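Local coordinates for protein 4-hydroxybutyrate CoA-transferase (Porphyromonas gingivalis, PDB 3D3U) that probably transfers coenzyme A between acyl-CoA thioesters and free carboxylates such as acetate, at residues Asp211-Gly216 with Ala223-Leu228; Glu239-Gly244 with Lys275-Phe280; Leu314-Met319 with Glu408-Ile413. One frame throughout, in Å; residues are numbered along the deposited sequence.

Contact 1 of 3, residues Asp211-Gly216 with Ala223-Leu228; sequences DTLQLG and AVLRAL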
loop_
_atom_site.group_PDB
_atom_site.type_symbol
_atom_site.label_atom_id
_atom_site.label_comp_id
_atom_site.label_asym_id
_atom_site.label_seq_id
_atom_site.Cartn_x
_atom_site.Cartn_y
_atom_site.Cartn_z
ATOM N N ASP A 211 16.977 -8.458 8.583
ATOM C CA ASP A 211 16.780 -7.307 7.701
ATOM C C ASP A 211 15.358 -6.829 7.771
ATOM O O ASP A 211 14.469 -7.672 7.738
ATOM C CB ASP A 211 16.962 -7.732 6.255
ATOM C CG ASP A 211 18.356 -7.938 5.893
ATOM O OD1 ASP A 211 18.641 -8.121 4.685
ATOM O OD2 ASP A 211 19.266 -7.974 6.772
ATOM N N THR A 212 15.055 -5.550 7.806
ATOM C CA THR A 212 13.683 -5.310 8.047
ATOM C C THR A 212 13.140 -4.998 6.655
ATOM O O THR A 212 13.455 -3.981 6.058
ATOM C CB THR A 212 13.480 -4.258 9.106
ATOM O OG1 THR A 212 13.533 -3.009 8.471
ATOM C CG2 THR A 212 14.688 -4.152 10.152
ATOM N N LEU A 213 12.384 -5.910 6.078
ATOM C CA LEU A 213 11.921 -5.738 4.681
ATOM C C LEU A 213 10.805 -4.851 4.356
ATOM O O LEU A 213 9.871 -4.750 5.117
ATOM C CB LEU A 213 11.374 -7.045 4.130
ATOM C CG LEU A 213 12.202 -8.301 4.307
ATOM C CD1 LEU A 213 11.348 -9.520 4.007
ATOM C CD2 LEU A 213 13.554 -8.294 3.603
ATOM N N GLN A 214 10.817 -4.370 3.120
ATOM C CA GLN A 214 9.590 -3.854 2.472
ATOM C C GLN A 214 9.255 -4.439 1.135
ATOM O O GLN A 214 9.960 -4.190 0.152
ATOM C CB GLN A 214 9.628 -2.319 2.310
ATOM C CG GLN A 214 8.342 -1.779 1.725
ATOM C CD GLN A 214 8.377 -1.688 0.226
ATOM O OE1 GLN A 214 9.127 -0.927 -0.316
ATOM N NE2 GLN A 214 7.608 -2.498 -0.435
ATOM N N LEU A 215 8.134 -5.112 1.064
ATOM C CA LEU A 215 7.679 -5.651 -0.224
ATOM C C LEU A 215 6.241 -5.343 -0.645
ATOM O O LEU A 215 5.426 -4.993 0.162
ATOM C CB LEU A 215 7.895 -7.173 -0.290
ATOM C CG LEU A 215 7.698 -8.190 0.827
ATOM C CD1 LEU A 215 6.762 -9.227 0.254
ATOM C CD2 LEU A 215 8.996 -8.854 1.102
ATOM N N GLY A 216 5.910 -5.500 -1.917
ATOM C CA GLY A 216 4.497 -5.461 -2.280
ATOM C C GLY A 216 3.653 -6.689 -1.943
ATOM O O GLY A 216 3.895 -7.403 -0.957
ATOM N N ALA A 223 6.631 -14.852 -3.680
ATOM C CA ALA A 223 7.763 -15.702 -4.070
ATOM C C ALA A 223 8.884 -15.419 -3.124
ATOM O O ALA A 223 9.558 -16.386 -2.663
ATOM C CB ALA A 223 8.220 -15.455 -5.504
ATOM N N VAL A 224 9.059 -14.123 -2.800
ATOM C CA VAL A 224 10.249 -13.708 -2.085
ATOM C C VAL A 224 10.181 -14.313 -0.741
ATOM O O VAL A 224 11.182 -14.820 -0.249
ATOM C CB VAL A 224 10.292 -12.266 -1.746
ATOM C CG1 VAL A 224 11.634 -11.955 -1.086
ATOM C CG2 VAL A 224 10.076 -11.441 -2.926
ATOM N N LEU A 225 9.013 -14.212 -0.109
ATOM C CA LEU A 225 8.836 -14.742 1.212
ATOM C C LEU A 225 8.954 -16.263 1.190
ATOM O O LEU A 225 9.481 -16.815 2.117
ATOM C CB LEU A 225 7.468 -14.361 1.685
ATOM C CG LEU A 225 7.162 -13.217 2.623
ATOM C CD1 LEU A 225 8.296 -12.211 2.505
ATOM C CD2 LEU A 225 5.798 -12.813 2.062
ATOM N N ARG A 226 8.504 -16.944 0.119
ATOM C CA ARG A 226 8.798 -18.383 -0.048
ATOM C C ARG A 226 10.289 -18.638 -0.013
ATOM O O ARG A 226 10.741 -19.482 0.763
ATOM C CB ARG A 226 8.165 -19.021 -1.271
ATOM C CG ARG A 226 6.705 -19.523 -1.111
ATOM C CD ARG A 226 6.356 -20.291 0.209
ATOM N NE ARG A 226 4.895 -20.429 0.244
ATOM C CZ ARG A 226 4.097 -20.993 1.200
ATOM N NH1 ARG A 226 4.552 -21.510 2.352
ATOM N NH2 ARG A 226 2.791 -21.026 0.967
ATOM N N ALA A 227 11.091 -17.887 -0.784
ATOM C CA ALA A 227 12.583 -18.034 -0.775
ATOM C C ALA A 227 13.203 -17.771 0.612
ATOM O O ALA A 227 14.372 -18.041 0.845
ATOM C CB ALA A 227 13.220 -17.102 -1.855
ATOM N N LEU A 228 12.472 -17.201 1.557
ATOM C CA LEU A 228 13.179 -16.744 2.795
ATOM C C LEU A 228 12.886 -17.684 3.994
ATOM O O LEU A 228 13.112 -17.314 5.166
ATOM C CB LEU A 228 12.806 -15.266 3.111
ATOM C CG LEU A 228 13.268 -14.204 2.099
ATOM C CD1 LEU A 228 12.275 -13.134 1.919
ATOM C CD2 LEU A 228 14.628 -13.570 2.387
#

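Contact 2 of 3, residues Glu239-Gly244 with Lys275-Phe280; sequences EMFTDG and KELYDF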
loop_
_atom_site.group_PDB
_atom_site.type_symbol
_atom_site.label_atom_id
_atom_site.label_comp_id
_atom_site.label_asym_id
_atom_site.label_seq_id
_atom_site.Cartn_x
_atom_site.Cartn_y
_atom_site.Cartn_z
ATOM N N GLU A 239 4.679 -0.353 3.039
ATOM C CA GLU A 239 3.446 0.261 2.932
ATOM C C GLU A 239 2.285 -0.702 2.899
ATOM O O GLU A 239 1.224 -0.264 3.168
ATOM C CB GLU A 239 3.377 1.337 1.879
ATOM C CG GLU A 239 3.611 0.926 0.441
ATOM C CD GLU A 239 3.219 2.089 -0.502
ATOM O OE1 GLU A 239 1.956 2.280 -0.680
ATOM O OE2 GLU A 239 4.164 2.797 -1.042
ATOM N N MET A 240 2.412 -1.983 2.562
ATOM C CA MET A 240 1.194 -2.877 2.710
ATOM C C MET A 240 1.499 -4.313 2.875
ATOM O O MET A 240 2.548 -4.718 2.564
ATOM C CB MET A 240 0.212 -2.736 1.559
ATOM C CG MET A 240 0.803 -3.105 0.231
ATOM S SD MET A 240 -0.195 -2.392 -1.193
ATOM C CE MET A 240 0.045 -0.556 -1.217
ATOM N N PHE A 241 0.600 -5.109 3.350
ATOM C CA PHE A 241 0.966 -6.488 3.280
ATOM C C PHE A 241 -0.226 -7.398 3.202
ATOM O O PHE A 241 -1.375 -6.930 3.479
ATOM C CB PHE A 241 1.944 -6.887 4.405
ATOM C CG PHE A 241 1.344 -6.922 5.726
ATOM C CD1 PHE A 241 1.600 -5.902 6.619
ATOM C CD2 PHE A 241 0.448 -7.924 6.069
ATOM C CE1 PHE A 241 0.962 -5.866 7.923
ATOM C CE2 PHE A 241 -0.188 -7.935 7.369
ATOM C CZ PHE A 241 0.102 -6.897 8.310
ATOM N N THR A 242 0.021 -8.668 2.803
ATOM C CA THR A 242 -1.092 -9.688 2.684
ATOM C C THR A 242 -0.841 -10.925 3.549
ATOM O O THR A 242 0.013 -10.951 4.467
ATOM C CB THR A 242 -1.359 -10.238 1.219
ATOM O OG1 THR A 242 -0.968 -9.319 0.188
ATOM C CG2 THR A 242 -2.877 -10.565 0.945
ATOM N N ASP A 243 -1.542 -11.984 3.170
ATOM C CA ASP A 243 -1.414 -13.282 3.822
ATOM C C ASP A 243 -0.027 -13.778 3.900
ATOM O O ASP A 243 0.205 -14.575 4.733
ATOM C CB ASP A 243 -2.251 -14.329 3.125
ATOM C CG ASP A 243 -3.713 -13.951 3.047
ATOM O OD1 ASP A 243 -4.544 -14.878 3.245
ATOM O OD2 ASP A 243 -4.124 -12.772 2.789
ATOM N N GLY A 244 0.896 -13.317 3.061
ATOM C CA GLY A 244 2.252 -13.902 3.046
ATOM C C GLY A 244 2.969 -13.625 4.343
ATOM O O GLY A 244 3.595 -14.512 4.992
ATOM N N LYS A 275 -10.000 -13.550 4.662
ATOM C CA LYS A 275 -10.634 -13.498 5.924
ATOM C C LYS A 275 -9.679 -13.986 6.982
ATOM O O LYS A 275 -9.667 -13.453 8.087
ATOM C CB LYS A 275 -11.872 -14.361 5.908
ATOM C CG LYS A 275 -12.781 -14.150 7.170
ATOM C CD LYS A 275 -13.814 -15.341 7.520
ATOM C CE LYS A 275 -14.217 -15.379 9.048
ATOM N NZ LYS A 275 -14.265 -13.846 9.329
ATOM N N GLU A 276 -8.850 -14.983 6.674
ATOM C CA GLU A 276 -7.813 -15.392 7.631
ATOM C C GLU A 276 -6.909 -14.225 8.041
ATOM O O GLU A 276 -6.627 -14.036 9.215
ATOM C CB GLU A 276 -6.967 -16.494 7.057
ATOM C CG GLU A 276 -5.929 -17.006 8.056
ATOM C CD GLU A 276 -6.060 -18.496 8.293
ATOM O OE1 GLU A 276 -5.123 -19.167 8.840
ATOM O OE2 GLU A 276 -7.162 -18.978 7.929
ATOM N N LEU A 277 -6.439 -13.436 7.072
ATOM C CA LEU A 277 -5.669 -12.247 7.400
ATOM C C LEU A 277 -6.434 -11.491 8.420
ATOM O O LEU A 277 -5.902 -11.225 9.526
ATOM C CB LEU A 277 -5.500 -11.345 6.197
ATOM C CG LEU A 277 -4.078 -10.944 5.884
ATOM C CD1 LEU A 277 -4.034 -9.866 4.906
ATOM C CD2 LEU A 277 -3.364 -10.476 7.096
ATOM N N TYR A 278 -7.681 -11.152 8.070
ATOM C CA TYR A 278 -8.470 -10.232 8.922
ATOM C C TYR A 278 -8.611 -10.785 10.286
ATOM O O TYR A 278 -8.205 -10.101 11.253
ATOM C CB TYR A 278 -9.805 -9.807 8.322
ATOM C CG TYR A 278 -9.610 -9.260 6.916
ATOM C CD1 TYR A 278 -8.492 -8.493 6.599
ATOM C CD2 TYR A 278 -10.502 -9.546 5.884
ATOM C CE1 TYR A 278 -8.258 -8.029 5.311
ATOM C CE2 TYR A 278 -10.274 -9.064 4.570
ATOM C CZ TYR A 278 -9.130 -8.314 4.297
ATOM O OH TYR A 278 -8.863 -7.809 3.023
ATOM N N ASP A 279 -9.070 -12.027 10.407
ATOM C CA ASP A 279 -9.043 -12.595 11.761
ATOM C C ASP A 279 -7.723 -12.677 12.487
ATOM O O ASP A 279 -7.743 -12.661 13.688
ATOM C CB ASP A 279 -9.711 -13.972 11.934
ATOM C CG ASP A 279 -10.962 -14.115 11.174
ATOM O OD1 ASP A 279 -11.534 -13.078 10.815
ATOM O OD2 ASP A 279 -11.430 -15.232 10.845
ATOM N N PHE A 280 -6.600 -12.829 11.797
ATOM C CA PHE A 280 -5.278 -12.847 12.467
ATOM C C PHE A 280 -4.895 -11.439 12.958
ATOM O O PHE A 280 -4.396 -11.251 14.110
ATOM C CB PHE A 280 -4.217 -13.343 11.493
ATOM C CG PHE A 280 -2.773 -13.279 11.993
ATOM C CD1 PHE A 280 -2.258 -14.250 12.891
ATOM C CD2 PHE A 280 -1.861 -12.322 11.460
ATOM C CE1 PHE A 280 -0.878 -14.230 13.332
ATOM C CE2 PHE A 280 -0.487 -12.328 11.905
ATOM C CZ PHE A 280 -0.015 -13.311 12.851
#

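Contact 3 of 3, residues Leu314-Met319 with Glu408-Ile413; sequences LEMDLM and EALTAI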
loop_
_atom_site.group_PDB
_atom_site.type_symbol
_atom_site.label_atom_id
_atom_site.label_comp_id
_atom_site.label_asym_id
_atom_site.label_seq_id
_atom_site.Cartn_x
_atom_site.Cartn_y
_atom_site.Cartn_z
ATOM N N LEU A 314 7.568 -1.977 -14.307
ATOM C CA LEU A 314 6.915 -2.535 -15.462
ATOM C C LEU A 314 7.867 -2.552 -16.690
ATOM O O LEU A 314 7.718 -3.406 -17.599
ATOM C CB LEU A 314 5.442 -2.007 -15.619
ATOM C CG LEU A 314 4.343 -2.792 -14.711
ATOM C CD1 LEU A 314 4.014 -4.329 -15.094
ATOM C CD2 LEU A 314 4.337 -2.682 -13.025
ATOM N N GLU A 315 8.920 -1.724 -16.665
ATOM C CA GLU A 315 9.874 -1.759 -17.755
ATOM C C GLU A 315 11.085 -1.043 -17.286
ATOM O O GLU A 315 11.004 -0.288 -16.344
ATOM C CB GLU A 315 9.262 -1.141 -19.011
ATOM C CG GLU A 315 10.117 -0.091 -19.669
ATOM C CD GLU A 315 9.553 0.370 -20.987
ATOM O OE1 GLU A 315 8.864 1.437 -21.069
ATOM O OE2 GLU A 315 9.823 -0.360 -21.961
ATOM N N MET A 316 12.221 -1.326 -17.891
ATOM C CA MET A 316 13.419 -0.684 -17.488
ATOM C C MET A 316 14.305 -0.540 -18.660
ATOM O O MET A 316 14.114 -1.218 -19.679
ATOM C CB MET A 316 14.131 -1.547 -16.524
ATOM C CG MET A 316 15.576 -1.098 -16.321
ATOM S SD MET A 316 15.819 -1.072 -14.492
ATOM C CE MET A 316 17.472 -1.487 -14.330
ATOM N N ASP A 317 15.305 0.321 -18.552
ATOM C CA ASP A 317 16.153 0.554 -19.739
ATOM C C ASP A 317 17.614 0.176 -19.551
ATOM O O ASP A 317 18.038 -0.135 -18.453
ATOM C CB ASP A 317 15.986 1.966 -20.326
ATOM C CG ASP A 317 16.696 3.075 -19.500
ATOM O OD1 ASP A 317 17.324 2.852 -18.407
ATOM O OD2 ASP A 317 16.672 4.255 -19.926
ATOM N N LEU A 318 18.384 0.206 -20.635
ATOM C CA LEU A 318 19.809 -0.158 -20.565
ATOM C C LEU A 318 20.685 0.697 -19.625
ATOM O O LEU A 318 21.915 0.547 -19.619
ATOM C CB LEU A 318 20.420 -0.172 -21.968
ATOM C CG LEU A 318 20.040 -1.322 -22.906
ATOM C CD1 LEU A 318 20.935 -1.311 -24.162
ATOM C CD2 LEU A 318 20.112 -2.657 -22.198
ATOM N N MET A 319 20.034 1.529 -18.804
ATOM C CA MET A 319 20.653 2.615 -18.068
ATOM C C MET A 319 20.216 2.644 -16.601
ATOM O O MET A 319 20.891 3.223 -15.754
ATOM C CB MET A 319 20.192 3.897 -18.680
ATOM C CG MET A 319 21.059 5.047 -18.369
ATOM S SD MET A 319 21.654 5.659 -19.973
ATOM C CE MET A 319 20.255 5.545 -21.178
ATOM N N GLU A 408 25.281 -3.779 -19.617
ATOM C CA GLU A 408 25.447 -5.141 -19.973
ATOM C C GLU A 408 25.239 -6.123 -18.772
ATOM O O GLU A 408 25.015 -7.310 -18.968
ATOM C CB GLU A 408 26.641 -5.292 -20.956
ATOM C CG GLU A 408 27.906 -5.937 -20.493
ATOM C CD GLU A 408 28.463 -5.262 -19.257
ATOM O OE1 GLU A 408 29.708 -4.976 -19.229
ATOM O OE2 GLU A 408 27.668 -5.017 -18.313
ATOM N N ALA A 409 25.182 -5.609 -17.553
ATOM C CA ALA A 409 25.113 -6.500 -16.464
ATOM C C ALA A 409 23.646 -6.845 -16.467
ATOM O O ALA A 409 23.202 -7.941 -16.009
ATOM C CB ALA A 409 25.496 -5.803 -15.212
ATOM N N LEU A 410 22.862 -5.883 -16.953
ATOM C CA LEU A 410 21.401 -6.019 -17.077
ATOM C C LEU A 410 21.126 -7.006 -18.198
ATOM O O LEU A 410 20.340 -7.955 -18.024
ATOM C CB LEU A 410 20.797 -4.715 -17.554
ATOM C CG LEU A 410 19.803 -3.908 -16.757
ATOM C CD1 LEU A 410 19.093 -4.814 -15.776
ATOM C CD2 LEU A 410 20.498 -2.766 -16.037
ATOM N N THR A 411 21.761 -6.750 -19.351
ATOM C CA THR A 411 21.531 -7.549 -20.544
ATOM C C THR A 411 21.722 -9.037 -20.231
ATOM O O THR A 411 21.070 -9.893 -20.791
ATOM C CB THR A 411 22.522 -7.140 -21.644
ATOM O OG1 THR A 411 22.115 -5.893 -22.197
ATOM C CG2 THR A 411 22.540 -8.145 -22.810
ATOM N N ALA A 412 22.668 -9.302 -19.335
ATOM C CA ALA A 412 22.933 -10.618 -18.870
ATOM C C ALA A 412 21.699 -11.178 -18.174
ATOM O O ALA A 412 21.510 -12.345 -18.284
ATOM C CB ALA A 412 24.267 -10.714 -17.983
ATOM N N ILE A 413 20.859 -10.419 -17.500
ATOM C CA ILE A 413 19.645 -11.051 -16.922
ATOM C C ILE A 413 18.291 -10.912 -17.697
ATOM O O ILE A 413 17.205 -11.388 -17.226
ATOM C CB ILE A 413 19.396 -10.537 -15.543
ATOM C CG1 ILE A 413 18.815 -9.162 -15.627
ATOM C CG2 ILE A 413 20.680 -10.616 -14.755
ATOM C CD1 ILE A 413 18.434 -8.688 -14.369
#

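Contact 1 of 3, residues Asp211-Gly216 with Ala223-Leu228
The strand bearing L213 and L215 passes the helix bearing L225 with its nearest backbone positions, the CA atoms of L215 and V224, 8.7 Å apart, a spacing that side chains alone bridge. L215 and L225 carry most of the contact. CD1 of L225 comes up to both branches of the strand residue, 3.7 Å from CD2 of L215 and 4.0 Å from its CD1, while CD2 of L225 stands 4.1 Å from CD1 of L215. The two chains meet at a slant, methyl pair against methyl pair. This is the packing of a parallel beta-alpha-beta crossover: strand 212-215, helix 219-226 and strand 235-237 follow one another, and L213 is tied through its backbone to G235 and H237 of the returning strand. L213 also works on the helix side. Its chi2 of 166° sets CD1 anti to CA, making that methyl the leading end, and it lies 4.3 Å from CD1 of L225 and equally far from CD1 of L228. Beyond this leucine cluster, L225 continues onto R247 and M248 of helix 243-251, L228 rests on I207, and A223 and A227 face helix 194-204.

Contact 2 of 3, residues Glu239-Gly244 with Lys275-Phe280
Three torsions bring L277 against the residues leading into helix 243-251 and its first residue: F241 holds CG between its backbone N and carbonyl carbon (chi1 71°), D243 sets CG beside its own N (chi1 -57°), and L277 extends CD1 anti to CA (chi2 -168°). The leucine is the centre of the contact, and its nearest backbone neighbour is D243, with the two CA atoms 5.7 Å apart. Its branches divide the work. CD2 of L277 approaches the F241 ring at the edge, near the ring plane, 4.1 Å from CE2. CD1 instead rests by the main chain, 3.6 Å from the carbonyl carbon of T242, and reaches CG2 of the same threonine, whose side chain it crosses at about a right angle. The D243 carboxylate crosses the leucine at a slant, its OD2 3.6 Å from both CG and CD1 of L277. That is plain packing; the polar partner of this carboxylate is S274, whose OG is hydrogen-bonded to OD1. The arrangement belongs to successive beta-alpha units of a Rossmann-like sheet, in which strands 235-237 and 266-268 lie side by side and each is followed by a helix, 243-251 and 275-281. S274 OG also receives the backbone N of L277, so one hydroxyl links the aspartate to the first turn of the second helix, whose amino end would probably favour a negative charge there. Further along, E276 forms a salt bridge with R250, and F280 covers M246 and I249, extending the pairing of the two helices. Within helix 275-281, NZ of K275 meets the syn lone pair of D279 OD1 at 3.2 Å, one helical turn on.

Contact 3 of 3, residues Leu314-Met319 with Glu408-Ile413
Apolar packing joins M316 to L410. The methionine leaves the strand with CG anti to its backbone N (chi1 165°), then bends at the next two torsions and presents its terminal methyl to the fork of the leucine: CE of M316 lies 3.7 Å from CD2 of L410 and 4.0 Å from its CD1. A single methyl thus meets both branches. The two side chains stand roughly at right angles. A second kind of approach sets methyls beside oxygen. CD2 of L410 sits 4.3 Å from the carbonyl O of D317, and CD2 of L318 lies 3.8 Å from OG1 of T411. Neither is a polar bond; the T411 hydroxyl is hydrogen-bonded to the carbonyl O of A407, one turn back in its own helix. Backbone hydrogen bonds join M316 to R368 and V370, and L318 to V370, pairing strands 316-317 and 369-370 in parallel. Around this, V389 of strand 388-391 packs on both M316 and L410, while L422 of helix 418-427 covers L318 and T411 beside helix 403-413.

From the N terminus the contacts come in series, none enclosing or crossing another. Contact 1 closes a tight loop of six residues between a strand and the helix that follows it. Contact 2 opens soon after and spans thirty residues, including strand 266-268, joining the starts of two consecutive helices. These first two touch: CD2 of L225 lies 3.7 Å from the carbonyl C of G244, so the two contacts adjoin where helix 219-226 meets the start of helix 243-251, beside the mixed sheet. Contact 3 closes a much longer loop, of 88 residues, and ties a short peripheral strand to helix 403-413; its centre is about 22 Å from that of contact 1 and about 33 Å from that of contact 2.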